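Local coordinates for surface glycoprotein (Trypanosoma brucei, PDB 5KLH), which is a surface protein of the insect-stage parasite with a bilobed ectodomain and probably acts as a sensor, at residues A[77-80]-A[81-84]. Sequence-based numbering, arbitrary orientation.
Sequences VNIN and TVAP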
loop_
_atom_site.group_PDB
_atom_site.type_symbol
_atom_site.label_atom_id
_atom_site.label_comp_id
_atom_site.label_asym_id
_atom_site.label_seq_id
_atom_site.Cartn_x
_atom_site.Cartn_y
_atom_site.Cartn_z
ATOM N N VAL A 77 -0.701 -0.725 18.567
ATOM C CA VAL A 77 0.705 -0.396 18.418
ATOM C C VAL A 77 1.191 0.252 19.706
ATOM O O VAL A 77 0.706 1.310 20.092
ATOM C CB VAL A 77 0.912 0.544 17.221
ATOM C CG1 VAL A 77 2.378 0.855 17.019
ATOM C CG2 VAL A 77 0.280 -0.064 15.981
ATOM N N ASN A 78 2.109 -0.417 20.392
ATOM C CA ASN A 78 2.676 0.100 21.633
ATOM C C ASN A 78 4.203 0.057 21.554
ATOM O O ASN A 78 4.860 -0.820 22.134
ATOM C CB ASN A 78 2.157 -0.692 22.838
ATOM C CG ASN A 78 2.462 -0.008 24.157
ATOM O OD1 ASN A 78 3.058 1.078 24.188
ATOM N ND2 ASN A 78 2.048 -0.632 25.255
ATOM N N ILE A 79 4.752 1.024 20.827
ATOM C CA ILE A 79 6.162 1.060 20.483
ATOM C C ILE A 79 6.808 2.250 21.168
ATOM O O ILE A 79 6.276 3.363 21.125
ATOM C CB ILE A 79 6.345 1.152 18.964
ATOM C CG1 ILE A 79 5.781 -0.113 18.303
ATOM C CG2 ILE A 79 7.815 1.340 18.589
ATOM C CD1 ILE A 79 6.611 -1.396 18.595
ATOM N N ASN A 80 7.933 1.999 21.826
ATOM C CA ASN A 80 8.720 3.039 22.479
ATOM C C ASN A 80 8.951 4.216 21.530
ATOM O O ASN A 80 9.387 4.019 20.394
ATOM C CB ASN A 80 10.052 2.436 22.958
ATOM C CG ASN A 80 10.898 3.412 23.736
ATOM O OD1 ASN A 80 10.415 4.082 24.650
ATOM N ND2 ASN A 80 12.177 3.496 23.380
ATOM N N THR A 81 8.614 5.418 22.011
ATOM C CA THR A 81 8.742 6.716 21.331
ATOM C C THR A 81 7.656 6.977 20.277
ATOM O O THR A 81 7.630 8.047 19.685
ATOM C CB THR A 81 10.161 6.932 20.657
ATOM O OG1 THR A 81 10.282 6.182 19.437
ATOM C CG2 THR A 81 11.298 6.575 21.613
ATOM N N VAL A 82 6.744 6.027 20.074
ATOM C CA VAL A 82 5.614 6.246 19.172
ATOM C C VAL A 82 4.315 6.381 19.969
ATOM O O VAL A 82 3.936 5.461 20.696
ATOM C CB VAL A 82 5.479 5.074 18.145
ATOM C CG1 VAL A 82 4.367 5.359 17.149
ATOM C CG2 VAL A 82 6.792 4.865 17.406
ATOM N N ALA A 83 3.638 7.525 19.863
ATOM C CA ALA A 83 2.350 7.679 20.545
ATOM C C ALA A 83 1.440 6.510 20.192
ATOM O O ALA A 83 1.217 6.245 19.018
ATOM C CB ALA A 83 1.680 8.990 20.167
ATOM N N PRO A 84 0.925 5.795 21.209
ATOM C CA PRO A 84 0.139 4.601 20.896
ATOM C C PRO A 84 -1.034 4.877 19.962
ATOM O O PRO A 84 -1.671 5.942 20.014
ATOM C CB PRO A 84 -0.359 4.143 22.268
ATOM C CG PRO A 84 0.680 4.657 23.220
ATOM C CD PRO A 84 1.120 5.967 22.660
HETATM O O HOH W 1 3.274 3.035 19.735
HETATM O O HOH W 2 8.410 5.855 24.857
#
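Ile79 and Val82 meet at the two ends of a tight turn. The amide N of Val82 donates to Ile79 O at 2.9 Å, with an angle of 156° at the hydrogen. Beside this bond the two side chains lie side by side and point the same way. CB of Ile79 has CB and CG2 of Val82 as neighbours, and CG2 of Ile79 reaches CG2 of Val82 at 3.9 Å. Both side chains touch Trp29, which helps bury the pair.

Asn80 and Thr81 fill the turn corners. From CB, which rests near the Thr81 amide, Asn80 carries its CG away from the backbone N (chi1 -176°). CG then lies 3.8 Å from CG2 of Thr81. At the tip the amide splits its work. Its OD1 receives a water at 2.7 Å, and the same water accepts from Thr81 N. Its ND2 passes 3.7 Å from Thr81 CG2 and donates to the backbone O of Ser28. Both ends of the amide are thus held, which should fix its rotation.

Toward the strand, a second water sits between the two arms of the loop. It accepts from Ile79 N at 2.7 Å. It can donate to Val82 O (2.7 Å) and more weakly to Val77 O, but has more acceptors in reach than protons. CA of Pro84 makes a CH···O contact with that same Val77 carbonyl.

Thr81 takes a positive phi of 77°, as the third residue of a type II beta turn does. This turn, from Ile79 to Val82, opens the loop of the beta hairpin formed by strands 72-79 and 85-100, in the lobe that holds most of the sheet.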